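Local coordinates for protein manganese-dependent ADP-ribose/CDP-alcohol diphosphatase (Danio rerio, PDB 2NXF) that probably hydrolyses the diphosphate linkage of ADP-ribose and of CDP-alcohols such as CDP-choline, using a two-metal centre of the calcineurin-like phosphoesterase type, at residues 12-17 / 284-289; 58-63 / 263-268. All coordinates share one frame; numbering follows the deposited sequence.

In the fold
From the N terminus, strand 6-11 of the six-stranded sheet runs into loop 12-17, the first half of contact 1. Strand 54-57, its parallel neighbour, then delivers 58-63, the first half of contact 2. About two hundred residues later strand 258-263 of the seven-stranded sheet ends in 263-268 and closes contact 2; strand 279-282 leads shortly afterwards into 284-289, which closes contact 1. The smaller loop thus lies wholly within the larger one. Both contacts join strand ends of one sheet to strand ends of the other, their centres about 6 Å apart. One zinc ion and one water are common to both, and Glu-288 of contact 1 probably hydrogen-bonds to His-267 of contact 2.

Contact 1 of 2, residues 12-17 / 284-289; sequences ADVQYA and EGVIET. With ZN (zinc ion), chain B; PO4 (phosphate ion), chain F.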
loop_
_atom_site.group_PDB
_atom_site.type_symbol
_atom_site.label_atom_id
_atom_site.label_comp_id
_atom_site.label_asym_id
_atom_site.label_seq_id
_atom_site.Cartn_x
_atom_site.Cartn_y
_atom_site.Cartn_z
ATOM N N ALA A 12 -2.434 4.074 6.348
ATOM C CA ALA A 12 -2.527 2.690 5.854
ATOM C C ALA A 12 -3.583 1.903 6.614
ATOM O O ALA A 12 -3.742 2.076 7.826
ATOM C CB ALA A 12 -1.176 1.989 6.003
ATOM N N ASP A 13 -4.276 1.036 5.882
ATOM C CA ASP A 13 -5.048 -0.081 6.493
ATOM C C ASP A 13 -6.108 0.440 7.461
ATOM O O ASP A 13 -6.198 -0.019 8.616
ATOM C CB ASP A 13 -4.113 -1.117 7.159
ATOM C CG ASP A 13 -3.233 -1.841 6.130
ATOM O OD1 ASP A 13 -3.620 -2.915 5.685
ATOM O OD2 ASP A 13 -2.204 -1.283 5.710
ATOM N N VAL A 14 -6.899 1.402 6.987
ATOM C CA VAL A 14 -8.055 1.902 7.761
ATOM C C VAL A 14 -8.996 0.711 8.064
ATOM O O VAL A 14 -9.377 0.468 9.214
ATOM C CB VAL A 14 -8.791 3.035 7.003
ATOM C CG1 VAL A 14 -10.068 3.468 7.760
ATOM C CG2 VAL A 14 -7.864 4.246 6.776
ATOM N N GLN A 15 -9.340 -0.042 7.015
ATOM C CA GLN A 15 -10.116 -1.287 7.148
ATOM C C GLN A 15 -11.418 -1.101 7.920
ATOM O O GLN A 15 -11.782 -1.922 8.758
ATOM C CB GLN A 15 -9.263 -2.437 7.732
ATOM C CG GLN A 15 -8.771 -3.334 6.617
ATOM C CD GLN A 15 -7.640 -4.249 7.008
ATOM O OE1 GLN A 15 -6.460 -3.923 6.801
ATOM N NE2 GLN A 15 -7.984 -5.400 7.561
ATOM N N TYR A 16 -12.098 0.001 7.617
ATOM C CA TYR A 16 -13.367 0.336 8.278
ATOM C C TYR A 16 -14.427 -0.738 8.036
ATOM O O TYR A 16 -14.494 -1.310 6.952
ATOM C CB TYR A 16 -13.895 1.694 7.769
ATOM C CG TYR A 16 -15.282 1.962 8.272
ATOM C CD1 TYR A 16 -15.497 2.288 9.616
ATOM C CD2 TYR A 16 -16.391 1.830 7.435
ATOM C CE1 TYR A 16 -16.782 2.520 10.099
ATOM C CE2 TYR A 16 -17.674 2.043 7.914
ATOM C CZ TYR A 16 -17.863 2.385 9.249
ATOM O OH TYR A 16 -19.129 2.592 9.755
ATOM N N ALA A 17 -15.225 -1.009 9.059
ATOM C CA ALA A 17 -16.477 -1.773 8.924
ATOM C C ALA A 17 -17.373 -1.417 10.087
ATOM O O ALA A 17 -16.890 -1.152 11.192
ATOM C CB ALA A 17 -16.194 -3.286 8.888
ATOM N N GLU A 284 2.450 1.559 10.032
ATOM C CA GLU A 284 1.581 0.926 11.031
ATOM C C GLU A 284 0.123 1.076 10.621
ATOM O O GLU A 284 -0.261 2.119 10.077
ATOM C CB GLU A 284 1.813 1.583 12.400
ATOM C CG GLU A 284 3.177 1.224 13.045
ATOM C CD GLU A 284 4.399 1.982 12.488
ATOM O OE1 GLU A 284 4.278 2.905 11.660
ATOM O OE2 GLU A 284 5.533 1.643 12.897
ATOM N N GLY A 285 -0.689 0.046 10.892
ATOM C CA GLY A 285 -2.056 0.031 10.353
ATOM C C GLY A 285 -3.065 0.626 11.315
ATOM O O GLY A 285 -3.067 0.327 12.522
ATOM N N VAL A 286 -3.941 1.458 10.770
ATOM C CA VAL A 286 -4.996 2.092 11.559
ATOM C C VAL A 286 -5.904 1.061 12.218
ATOM O O VAL A 286 -6.310 1.214 13.391
ATOM C CB VAL A 286 -5.846 3.029 10.651
ATOM C CG1 VAL A 286 -7.169 3.417 11.328
ATOM C CG2 VAL A 286 -5.040 4.280 10.271
ATOM N N ILE A 287 -6.213 -0.003 11.481
ATOM C CA ILE A 287 -7.163 -1.002 12.010
ATOM C C ILE A 287 -6.732 -1.631 13.334
ATOM O O ILE A 287 -7.576 -1.967 14.153
ATOM C CB ILE A 287 -7.508 -2.072 10.960
ATOM C CG1 ILE A 287 -8.633 -3.006 11.441
ATOM C CG2 ILE A 287 -6.265 -2.873 10.537
ATOM C CD1 ILE A 287 -9.969 -2.290 11.692
ATOM N N GLU A 288 -5.421 -1.790 13.557
ATOM C CA GLU A 288 -4.984 -2.416 14.817
ATOM C C GLU A 288 -4.581 -1.386 15.871
ATOM O O GLU A 288 -3.980 -1.738 16.882
ATOM C CB GLU A 288 -3.884 -3.443 14.561
ATOM C CG GLU A 288 -4.485 -4.688 13.884
ATOM C CD GLU A 288 -3.480 -5.749 13.507
ATOM O OE1 GLU A 288 -2.314 -5.659 13.928
ATOM O OE2 GLU A 288 -3.891 -6.690 12.785
ATOM N N THR A 289 -4.938 -0.130 15.606
ATOM C CA THR A 289 -4.663 0.996 16.522
ATOM C C THR A 289 -5.892 1.296 17.427
ATOM O O THR A 289 -6.960 1.614 16.896
ATOM C CB THR A 289 -4.288 2.234 15.753
ATOM O OG1 THR A 289 -3.233 1.914 14.834
ATOM C CG2 THR A 289 -3.839 3.348 16.716
HETATM ZN ZN ZN B . -4.676 -4.604 6.236
HETATM P P PO4 F . -4.856 -7.924 6.354
HETATM O O1 PO4 F . -3.665 -8.289 7.212
HETATM O O2 PO4 F . -5.971 -8.922 6.595
HETATM O O3 PO4 F . -5.454 -6.586 6.749
HETATM O O4 PO4 F . -4.475 -7.856 4.906
HETATM O O HOH W 1 -1.339 4.521 8.947
HETATM O O HOH W 2 -3.025 -5.795 5.566
#
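Ile-287 turns its CG1 anti to the backbone N (chi1 -173°), and chi2 of 63° then brings CD1 to 3.5 Å from the carbonyl O of Gln-15. Its CG1 also lies alongside Gln-15 CB, while its CG2 faces the carbonyl O of Asp-13. Val-286, with CG1 likewise anti to its N, sets that methyl near Val-14 CA and CG2 3.5 Å from Ala-12 O. The branched side chains of 286-287 therefore pack mainly on the backbone of 12-15.

Two backbone hydrogen bonds fix the offset of the loops. Val-286 N gives a 3.0 Å bond to Ala-12 O, essentially straight at 179°; Ile-287 N reaches Asp-13 O at 2.9 Å, with more bend. Just before them, water 1 accepts from Ala-12 N and donates to Glu-284 O. Gly-285 packs against Asp-13, its CA 4.0 Å from Asp-13 CB.

Two side chains of 12-17, those of Asp-13 and Gln-15, bind a zinc ion. Asp-13 OD1 lies 2.1 Å from the metal, while its OD2 is held by the backbone N of His-265. Gln-15 OE1 is a second ligand, at 2.0 Å; its NE2 donates to Asp-63 and, weakly, to a phosphate oxygen that is itself bound to the zinc. Asp-60 and His-267 complete the protein ligands. Both ends of each head group are engaged, which should restrict rotation of the carboxylate and the amide, and the phosphate, though probably from the crystallisation liquor, is consistent with a pocket where a substrate phosphate could meet the metal.

Contact 2 of 2, residues 58-63 / 263-268; sequences LGDIID and AGHDHD. With ZN (zinc ion), chain C; ZN (zinc ion), chain B.
Asp-60 meets His-265 and His-267 through metal ions: this is a buried, metal-bridged contact between two loops, one leaving strand 54-57 and the other strand 258-263, near the centre of the chain. No hydrogen bond runs directly between the segments, and the evidence for the bridge lies in the metal distances. Asp-60 OD2 is 2.2 Å from each of the two zinc ions, so a single carboxylate oxygen joins them, while the carboxylate also has a polar partner in His-97. His-265 ND1 binds one ion at 2.2 Å, and His-267 NE2 binds the other at the same distance. OD2 approaches both imidazoles at the edge, near the ring plane, but stays 4.4 Å from His-265 ND1, with zinc between them. For His-265, chi1 of -165° sets CG anti to the backbone N, and the ring turn about chi2 (61°) points ND1 at its ion.

Water 2 supplies a second bridge, bound to both ions and donating a 2.8 Å hydrogen bond to His-265 O. The second ring nitrogen of each histidine is also engaged: His-265 NE2 with Asn-198, His-267 ND1 probably with Glu-288.

Beside the metals the Leu-58 side chain packs on the backbone where strand 258-263 ends, CD1 3.9 Å from Ala-263 CA and CB near Gly-264 N. Farther along, Asp-266 OD1 accepts from Asp-268 N in an Asx turn, met from above the carboxylate plane. Asn-96 and His-228 complete the protein ligands of the ion held by His-265. An aspartate and a water shared by two metals, with Gly-His-Asp-His supplying a histidine to each, are hallmarks of the calcineurin-like metallophosphoesterase site.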
loop_
_atom_site.group_PDB
_atom_site.type_symbol
_atom_site.label_atom_id
_atom_site.label_comp_id
_atom_site.label_asym_id
_atom_site.label_seq_id
_atom_site.Cartn_x
_atom_site.Cartn_y
_atom_site.Cartn_z
ATOM N N LEU A 58 -2.636 3.737 1.648
ATOM C CA LEU A 58 -1.892 2.567 1.216
ATOM C C LEU A 58 -2.737 1.286 1.073
ATOM O O LEU A 58 -2.184 0.191 0.883
ATOM C CB LEU A 58 -0.709 2.336 2.177
ATOM C CG LEU A 58 0.600 3.125 1.907
ATOM C CD1 LEU A 58 1.218 2.698 0.559
ATOM C CD2 LEU A 58 0.353 4.593 1.920
ATOM N N GLY A 59 -4.063 1.419 1.114
ATOM C CA GLY A 59 -4.934 0.282 0.782
ATOM C C GLY A 59 -5.566 -0.333 2.013
ATOM O O GLY A 59 -5.284 0.086 3.151
ATOM N N ASP A 60 -6.373 -1.373 1.765
ATOM C CA ASP A 60 -7.238 -1.964 2.785
ATOM C C ASP A 60 -8.040 -0.869 3.463
ATOM O O ASP A 60 -8.099 -0.828 4.692
ATOM C CB ASP A 60 -6.421 -2.733 3.836
ATOM C CG ASP A 60 -5.861 -4.057 3.315
ATOM O OD1 ASP A 60 -6.108 -4.426 2.148
ATOM O OD2 ASP A 60 -5.130 -4.707 4.064
ATOM N N ILE A 61 -8.668 0.013 2.672
ATOM C CA ILE A 61 -9.423 1.140 3.267
ATOM C C ILE A 61 -10.748 0.675 3.903
ATOM O O ILE A 61 -11.234 1.297 4.848
ATOM C CB ILE A 61 -9.627 2.281 2.254
ATOM C CG1 ILE A 61 -9.872 3.603 2.996
ATOM C CG2 ILE A 61 -10.699 1.898 1.210
ATOM C CD1 ILE A 61 -10.050 4.807 2.078
ATOM N N ILE A 62 -11.329 -0.423 3.395
ATOM C CA ILE A 62 -12.481 -1.026 4.075
ATOM C C ILE A 62 -12.228 -2.508 4.243
ATOM O O ILE A 62 -11.543 -3.103 3.421
ATOM C CB ILE A 62 -13.830 -0.807 3.325
ATOM C CG1 ILE A 62 -13.785 -1.372 1.901
ATOM C CG2 ILE A 62 -14.239 0.689 3.322
ATOM C CD1 ILE A 62 -15.199 -1.595 1.318
ATOM N N ASP A 63 -12.781 -3.108 5.293
ATOM C CA ASP A 63 -12.472 -4.521 5.573
ATOM C C ASP A 63 -13.265 -5.465 4.676
ATOM O O ASP A 63 -14.398 -5.160 4.294
ATOM C CB ASP A 63 -12.773 -4.849 7.035
ATOM C CG ASP A 63 -12.081 -6.112 7.486
ATOM O OD1 ASP A 63 -10.869 -6.055 7.784
ATOM O OD2 ASP A 63 -12.737 -7.157 7.506
ATOM N N ALA A 263 4.868 1.178 2.045
ATOM C CA ALA A 263 3.857 0.137 1.946
ATOM C C ALA A 263 2.992 0.088 3.197
ATOM O O ALA A 263 3.319 0.719 4.197
ATOM C CB ALA A 263 4.530 -1.225 1.719
ATOM N N GLY A 264 1.893 -0.661 3.126
ATOM C CA GLY A 264 1.049 -0.926 4.302
ATOM C C GLY A 264 1.105 -2.430 4.525
ATOM O O GLY A 264 2.192 -3.045 4.480
ATOM N N HIS A 265 -0.068 -3.019 4.773
ATOM C CA HIS A 265 -0.272 -4.485 4.865
ATOM C C HIS A 265 0.202 -5.098 6.166
ATOM O O HIS A 265 -0.569 -5.800 6.825
ATOM C CB HIS A 265 0.304 -5.233 3.641
ATOM C CG HIS A 265 -0.159 -6.660 3.494
ATOM N ND1 HIS A 265 -1.483 -7.011 3.315
ATOM C CD2 HIS A 265 0.548 -7.812 3.397
ATOM C CE1 HIS A 265 -1.575 -8.319 3.133
ATOM N NE2 HIS A 265 -0.353 -8.835 3.189
ATOM N N ASP A 266 1.462 -4.870 6.541
ATOM C CA ASP A 266 1.937 -5.360 7.838
ATOM C C ASP A 266 1.543 -4.313 8.874
ATOM O O ASP A 266 2.210 -3.274 8.998
ATOM C CB ASP A 266 3.466 -5.557 7.815
ATOM C CG ASP A 266 4.021 -6.075 9.119
ATOM O OD1 ASP A 266 3.273 -6.167 10.123
ATOM O OD2 ASP A 266 5.224 -6.433 9.144
ATOM N N HIS A 267 0.464 -4.587 9.616
ATOM C CA HIS A 267 -0.120 -3.568 10.511
ATOM C C HIS A 267 0.813 -3.183 11.654
ATOM O O HIS A 267 0.615 -2.151 12.272
ATOM C CB HIS A 267 -1.447 -4.057 11.104
ATOM C CG HIS A 267 -2.480 -4.391 10.068
ATOM N ND1 HIS A 267 -3.506 -5.283 10.306
ATOM C CD2 HIS A 267 -2.650 -3.944 8.799
ATOM C CE1 HIS A 267 -4.258 -5.379 9.219
ATOM N NE2 HIS A 267 -3.761 -4.579 8.289
ATOM N N ASP A 268 1.802 -4.034 11.951
ATOM C CA ASP A 268 2.808 -3.739 12.976
ATOM C C ASP A 268 3.801 -2.665 12.528
ATOM O O ASP A 268 4.487 -2.063 13.375
ATOM C CB ASP A 268 3.596 -5.001 13.312
ATOM C CG ASP A 268 2.847 -5.947 14.248
ATOM O OD1 ASP A 268 1.718 -5.634 14.694
ATOM O OD2 ASP A 268 3.429 -7.004 14.572
HETATM ZN ZN ZN C . -3.487 -6.015 3.478
HETATM ZN ZN ZN B . -4.676 -4.604 6.236
HETATM O O HOH W 2 -3.025 -5.795 5.566
#